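PDB 6IF4: histone acetyltransferase from Trypanosoma brucei brucei, which probably acetylates protein lysines with acetyl-CoA as a MYST-family enzyme, this chain being its small presumed Tudor (Tudor-knot) domain. Local coordinates for residues I22-A27 against R47-L52; L35-H40 against S55-R60. All coordinates share one frame; numbering follows the deposited sequence.

In the fold
Both contacts involve strand 35-41, second in the order of a curved antiparallel sheet, and their centres lie about 7 Å apart. Interaction 1 joins strands 18-28 and 50-53 over strand 35-41, which runs between them; interaction 2 brings side chains of 35-41 against L57 of 57-59, at the far end of the sheet order. Alternate residues divide the work: Y37 and V39 point into the buried centre in interaction 2, whereas the Y38 ring and the H40 imidazole meet interaction 1 from the other face. There H40 ND1 is 2.7 Å from D49 OD1, a probable hydrogen bond, and Y38 CD1 packs 3.4 Å from W51 NE1. A backbone link, Y38 O to Q24 N at 2.6 Å, also joins the two.

Interaction 1 of 2, residues I22-A27 against R47-L52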
loop_
_atom_site.group_PDB
_atom_site.type_symbol
_atom_site.label_atom_id
_atom_site.label_comp_id
_atom_site.label_asym_id
_atom_site.label_seq_id
_atom_site.Cartn_x
_atom_site.Cartn_y
_atom_site.Cartn_z
ATOM N N ILE B 22 -2.285 -0.766 5.989
ATOM C CA ILE B 22 -1.027 -0.316 6.567
ATOM C C ILE B 22 0.078 -0.749 5.617
ATOM O O ILE B 22 -0.025 -1.776 4.942
ATOM C CB ILE B 22 -0.790 -0.891 7.987
ATOM C CG1 ILE B 22 -1.875 -0.432 8.962
ATOM C CG2 ILE B 22 0.580 -0.498 8.528
ATOM C CD1 ILE B 22 -1.888 -1.209 10.264
ATOM N N ILE B 23 1.130 0.053 5.541
ATOM C CA ILE B 23 2.259 -0.255 4.677
ATOM C C ILE B 23 3.257 -1.104 5.453
ATOM O O ILE B 23 3.780 -0.681 6.489
ATOM C CB ILE B 23 2.893 1.025 4.130
ATOM C CG1 ILE B 23 1.945 1.578 3.069
ATOM C CG2 ILE B 23 4.264 0.746 3.538
ATOM C CD1 ILE B 23 2.340 2.852 2.529
ATOM N N GLN B 24 3.516 -2.308 4.947
ATOM C CA GLN B 24 4.425 -3.235 5.603
ATOM C C GLN B 24 5.858 -3.064 5.155
ATOM O O GLN B 24 6.778 -3.259 5.958
ATOM C CB GLN B 24 4.019 -4.678 5.298
ATOM C CG GLN B 24 2.741 -5.155 5.952
ATOM C CD GLN B 24 2.836 -6.610 6.364
ATOM O OE1 GLN B 24 2.121 -7.065 7.263
ATOM N NE2 GLN B 24 3.745 -7.343 5.727
ATOM N N GLU B 25 6.064 -2.675 3.901
ATOM C CA GLU B 25 7.390 -2.607 3.316
ATOM C C GLU B 25 7.371 -1.585 2.194
ATOM O O GLU B 25 6.330 -1.326 1.586
ATOM C CB GLU B 25 7.844 -3.964 2.750
ATOM C CG GLU B 25 8.051 -5.066 3.770
ATOM C CD GLU B 25 9.250 -4.821 4.661
ATOM O OE1 GLU B 25 10.128 -4.021 4.275
ATOM O OE2 GLU B 25 9.315 -5.432 5.749
ATOM N N VAL B 26 8.533 -0.998 1.939
ATOM C CA VAL B 26 8.744 -0.106 0.810
ATOM C C VAL B 26 9.913 -0.656 0.008
ATOM O O VAL B 26 10.902 -1.126 0.583
ATOM C CB VAL B 26 9.015 1.340 1.274
ATOM C CG1 VAL B 26 9.371 2.233 0.094
ATOM C CG2 VAL B 26 7.808 1.893 2.016
ATOM N N ALA B 27 9.802 -0.602 -1.316
ATOM C CA ALA B 27 10.870 -1.086 -2.172
ATOM C C ALA B 27 10.884 -0.272 -3.455
ATOM O O ALA B 27 9.831 0.102 -3.979
ATOM C CB ALA B 27 10.703 -2.574 -2.501
ATOM N N ARG B 47 -3.067 -13.140 3.447
ATOM C CA ARG B 47 -3.152 -13.606 2.066
ATOM C C ARG B 47 -3.492 -12.488 1.087
ATOM O O ARG B 47 -3.077 -12.535 -0.077
ATOM C CB ARG B 47 -4.153 -14.757 1.965
ATOM C CG ARG B 47 -3.655 -16.026 2.651
ATOM C CD ARG B 47 -4.700 -17.116 2.643
ATOM N NE ARG B 47 -5.982 -16.642 3.150
ATOM C CZ ARG B 47 -6.457 -16.917 4.359
ATOM N NH1 ARG B 47 -5.758 -17.678 5.196
ATOM N NH2 ARG B 47 -7.633 -16.432 4.731
ATOM N N MET B 48 -4.256 -11.493 1.528
ATOM C CA MET B 48 -4.660 -10.399 0.658
ATOM C C MET B 48 -3.582 -9.333 0.491
ATOM O O MET B 48 -3.787 -8.404 -0.297
ATOM C CB MET B 48 -5.947 -9.755 1.176
ATOM C CG MET B 48 -7.094 -10.742 1.306
ATOM S SD MET B 48 -7.587 -11.409 -0.295
ATOM C CE MET B 48 -8.082 -9.923 -1.154
ATOM N N ASP B 49 -2.494 -9.452 1.226
ATOM C CA ASP B 49 -1.371 -8.505 1.131
ATOM C C ASP B 49 -0.857 -8.437 -0.309
ATOM O O ASP B 49 -0.762 -9.462 -0.968
ATOM C CB ASP B 49 -0.233 -8.876 2.048
ATOM C CG ASP B 49 -0.592 -8.883 3.515
ATOM O OD1 ASP B 49 -1.679 -8.544 3.850
ATOM O OD2 ASP B 49 0.244 -9.186 4.254
ATOM N N ARG B 50 -0.474 -7.245 -0.723
ATOM C CA ARG B 50 0.044 -7.117 -2.092
ATOM C C ARG B 50 0.896 -5.873 -2.285
ATOM O O ARG B 50 0.853 -4.993 -1.507
ATOM C CB ARG B 50 -1.092 -7.025 -3.106
ATOM C CG ARG B 50 -2.174 -6.032 -2.784
ATOM C CD ARG B 50 -3.364 -6.331 -3.679
ATOM N NE ARG B 50 -4.077 -7.415 -3.052
ATOM C CZ ARG B 50 -4.862 -8.288 -3.630
ATOM N NH1 ARG B 50 -5.064 -8.269 -4.926
ATOM N NH2 ARG B 50 -5.452 -9.198 -2.899
ATOM N N TRP B 51 1.670 -5.932 -3.344
ATOM C CA TRP B 51 2.477 -4.790 -3.749
ATOM C C TRP B 51 1.627 -3.840 -4.585
ATOM O O TRP B 51 0.950 -4.268 -5.524
ATOM C CB TRP B 51 3.697 -5.250 -4.543
ATOM C CG TRP B 51 4.722 -5.953 -3.715
ATOM C CD1 TRP B 51 4.870 -7.300 -3.566
ATOM C CD2 TRP B 51 5.746 -5.344 -2.919
ATOM N NE1 TRP B 51 5.922 -7.568 -2.728
ATOM C CE2 TRP B 51 6.478 -6.385 -2.315
ATOM C CE3 TRP B 51 6.115 -4.020 -2.658
ATOM C CZ2 TRP B 51 7.557 -6.145 -1.467
ATOM C CZ3 TRP B 51 7.185 -3.784 -1.815
ATOM C CH2 TRP B 51 7.893 -4.841 -1.228
ATOM N N LEU B 52 1.658 -2.555 -4.249
ATOM C CA LEU B 52 0.873 -1.565 -4.974
ATOM C C LEU B 52 1.692 -0.325 -5.222
ATOM O O LEU B 52 2.576 0.025 -4.420
ATOM C CB LEU B 52 -0.404 -1.184 -4.206
ATOM C CG LEU B 52 -1.417 -2.302 -3.963
ATOM C CD1 LEU B 52 -2.513 -1.834 -3.015
ATOM C CD2 LEU B 52 -2.002 -2.779 -5.283
#
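W51 turns its CG anti to its own carbonyl carbon (chi1 -71°), and a chi2 of 97° sets the indole so that its six-membered ring reaches strand 18-28 at E25 and A27. The ring atom CZ3 of W51 comes to 3.8 Å from A27 CB, and W51 CH2 lies equally close to that methyl. On E25 the touching atom is CB, 4.1 Å from W51 CH2; its chain then bends at chi2 and carries the carboxylate away from the indole. Both carbons approach the ring obliquely, and the contact is apolar at these points, with no hydrogen bond passing between the segments.

Strands 18-28 and 50-53 are not neighbours in the antiparallel sheet: each pairs with 35-41, and their touching parts run in nearly the same direction. Y38 of strand 35-41 lies between them, its ring inclined to the indole. Opposite Y38, Q24 and E25 form a classic beta bulge, which lets two consecutive side chains, Q24 and E25, point toward segment 47-52.

At the other end, the Q24 chain runs roughly perpendicular to that of D49, with their amide and carboxylate planes 61° apart. Q24 OE1 and D49 OD2 stay 4.1 Å apart, a loose approach of two oxygens; the firm partner of D49 is H40, whose ND1 bonds to OD1. The turn leading into strand 50-53 is held from within: R50 grips the carbonyl oxygen of M48 side-on, NE at 2.9 Å from M48 O and NH2 at 3.2 Å from the same oxygen. That oxygen sits at the edge of the guanidinium, close to its plane, while both nitrogens reach it from one face of the carbonyl.

Interaction 2 of 2, residues L35-H40 against S55-R60; sequences LLYYVH and SALRER
The buried centre of this small SH3-like, Tudor-knot barrel is where L57, on the short last strand 57-59, meets Y37 and V39 of strand 35-41. The side chains of Y37 and V39, two residues apart, point to the same side of their strand, and L57 divides its methyls between them. CD1 of L57 takes the tyrosine: it lies 3.6 Å from Y37 CD2 and 4.0 Å from Y37 CB, so the methyl sits against the root of the ring, meeting it obliquely, well away from the hydroxyl. The other branch, CD2, comes to 3.9 Å from V39 CG1, where the leucine and valine chains lie alongside, pointing opposite ways. An extended leucine chain (chi2 -179°) after a CG anti to the carbonyl carbon (chi1 -56°) pushes this fork across to the facing strand. All three residues are buried, and the segments exchange no hydrogen bonds, so they are held together here by apolar contact.

F4 extends the cluster, packing on L57 and meeting the Y37 ring edge-to-face. V26 of strand 18-28 touches Y37, and L52 of strand 50-53 touches V39. Strand 35-41 lies between those two strands in the sheet, whereas 57-59 pairs with 9-13 at the sheet's other margin, and the curvature of the sheet brings L57 across to 35-41.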
loop_
_atom_site.group_PDB
_atom_site.type_symbol
_atom_site.label_atom_id
_atom_site.label_comp_id
_atom_site.label_asym_id
_atom_site.label_seq_id
_atom_site.Cartn_x
_atom_site.Cartn_y
_atom_site.Cartn_z
ATOM N N LEU B 35 8.588 3.879 -6.426
ATOM C CA LEU B 35 8.439 3.223 -5.114
ATOM C C LEU B 35 7.187 2.343 -5.169
ATOM O O LEU B 35 6.206 2.797 -5.680
ATOM C CB LEU B 35 8.289 4.285 -4.039
ATOM C CG LEU B 35 9.585 4.956 -3.621
ATOM C CD1 LEU B 35 9.355 6.024 -2.584
ATOM C CD2 LEU B 35 10.558 3.952 -3.102
ATOM N N LEU B 36 7.304 1.119 -4.680
ATOM C CA LEU B 36 6.171 0.186 -4.525
ATOM C C LEU B 36 6.047 -0.144 -3.034
ATOM O O LEU B 36 7.035 -0.243 -2.358
ATOM C CB LEU B 36 6.357 -1.071 -5.361
ATOM C CG LEU B 36 6.472 -0.828 -6.854
ATOM C CD1 LEU B 36 6.704 -2.116 -7.600
ATOM C CD2 LEU B 36 5.270 -0.107 -7.363
ATOM N N TYR B 37 4.820 -0.322 -2.610
ATOM C CA TYR B 37 4.493 -0.509 -1.206
ATOM C C TYR B 37 3.798 -1.847 -1.024
ATOM O O TYR B 37 2.848 -2.160 -1.747
ATOM C CB TYR B 37 3.604 0.633 -0.707
ATOM C CG TYR B 37 4.141 2.007 -1.051
ATOM C CD1 TYR B 37 5.051 2.647 -0.220
ATOM C CD2 TYR B 37 3.751 2.658 -2.217
ATOM C CE1 TYR B 37 5.551 3.894 -0.532
ATOM C CE2 TYR B 37 4.246 3.907 -2.538
ATOM C CZ TYR B 37 5.144 4.521 -1.690
ATOM O OH TYR B 37 5.643 5.763 -2.002
ATOM N N TYR B 38 4.274 -2.630 -0.061
ATOM C CA TYR B 38 3.625 -3.879 0.309
ATOM C C TYR B 38 2.610 -3.541 1.389
ATOM O O TYR B 38 2.981 -3.246 2.529
ATOM C CB TYR B 38 4.640 -4.903 0.807
ATOM C CG TYR B 38 4.094 -6.309 0.868
ATOM C CD1 TYR B 38 3.678 -6.961 -0.284
ATOM C CD2 TYR B 38 3.987 -6.982 2.078
ATOM C CE1 TYR B 38 3.176 -8.247 -0.236
ATOM C CE2 TYR B 38 3.486 -8.268 2.137
ATOM C CZ TYR B 38 3.082 -8.896 0.976
ATOM O OH TYR B 38 2.581 -10.176 1.029
ATOM N N VAL B 39 1.334 -3.569 1.030
ATOM C CA VAL B 39 0.275 -3.113 1.917
ATOM C C VAL B 39 -0.402 -4.319 2.541
ATOM O O VAL B 39 -0.526 -5.381 1.915
ATOM C CB VAL B 39 -0.737 -2.217 1.172
ATOM C CG1 VAL B 39 -0.008 -1.237 0.260
ATOM C CG2 VAL B 39 -1.738 -3.046 0.383
ATOM N N HIS B 40 -0.802 -4.171 3.796
ATOM C CA HIS B 40 -1.635 -5.148 4.475
ATOM C C HIS B 40 -2.988 -4.512 4.753
ATOM O O HIS B 40 -3.058 -3.431 5.348
ATOM C CB HIS B 40 -0.988 -5.621 5.780
ATOM C CG HIS B 40 -1.909 -6.413 6.656
ATOM N ND1 HIS B 40 -2.389 -7.655 6.300
ATOM C CD2 HIS B 40 -2.436 -6.143 7.874
ATOM C CE1 HIS B 40 -3.177 -8.113 7.255
ATOM N NE2 HIS B 40 -3.222 -7.215 8.223
ATOM N N SER B 55 -0.224 5.246 -6.712
ATOM C CA SER B 55 -1.493 5.653 -7.314
ATOM C C SER B 55 -2.683 4.896 -6.742
ATOM O O SER B 55 -3.826 5.313 -6.953
ATOM C CB SER B 55 -1.441 5.465 -8.833
ATOM O OG SER B 55 -0.939 4.188 -9.176
ATOM N N ALA B 56 -2.447 3.789 -6.042
ATOM C CA ALA B 56 -3.514 3.014 -5.428
ATOM C C ALA B 56 -3.733 3.364 -3.963
ATOM O O ALA B 56 -4.598 2.758 -3.321
ATOM C CB ALA B 56 -3.223 1.516 -5.559
ATOM N N LEU B 57 -2.994 4.332 -3.426
ATOM C CA LEU B 57 -2.997 4.617 -2.000
ATOM C C LEU B 57 -3.483 6.033 -1.719
ATOM O O LEU B 57 -3.362 6.938 -2.547
ATOM C CB LEU B 57 -1.597 4.439 -1.392
ATOM C CG LEU B 57 -0.908 3.087 -1.577
ATOM C CD1 LEU B 57 0.448 3.090 -0.889
ATOM C CD2 LEU B 57 -1.777 1.965 -1.042
ATOM N N ARG B 58 -4.012 6.208 -0.510
ATOM C CA ARG B 58 -4.411 7.499 0.022
ATOM C C ARG B 58 -3.979 7.561 1.477
ATOM O O ARG B 58 -3.967 6.545 2.172
ATOM C CB ARG B 58 -5.932 7.718 -0.045
ATOM C CG ARG B 58 -6.514 7.861 -1.430
ATOM C CD ARG B 58 -7.897 8.496 -1.362
ATOM N NE ARG B 58 -8.850 7.717 -0.574
ATOM C CZ ARG B 58 -9.308 8.074 0.624
ATOM N NH1 ARG B 58 -8.892 9.197 1.193
ATOM N NH2 ARG B 58 -10.182 7.304 1.256
ATOM N N GLU B 59 -3.628 8.759 1.933
ATOM C CA GLU B 59 -3.398 8.960 3.356
ATOM C C GLU B 59 -4.666 8.625 4.128
ATOM O O GLU B 59 -5.782 8.780 3.629
ATOM C CB GLU B 59 -2.991 10.406 3.643
ATOM C CG GLU B 59 -1.558 10.760 3.301
ATOM C CD GLU B 59 -1.231 12.202 3.643
ATOM O OE1 GLU B 59 -0.213 12.719 3.136
ATOM O OE2 GLU B 59 -1.993 12.822 4.418
ATOM N N ARG B 60 -4.482 8.157 5.356
ATOM C CA ARG B 60 -5.607 7.827 6.252
ATOM C C ARG B 60 -5.351 8.463 7.626
ATOM O O ARG B 60 -4.426 8.064 8.290
ATOM C CB ARG B 60 -5.838 6.316 6.328
ATOM C CG ARG B 60 -6.864 5.871 7.359
ATOM C CD ARG B 60 -7.272 4.410 7.361
ATOM N NE ARG B 60 -6.248 3.419 7.545
ATOM C CZ ARG B 60 -5.992 2.775 8.672
ATOM N NH1 ARG B 60 -6.701 3.034 9.742
ATOM N NH2 ARG B 60 -5.026 1.884 8.734
#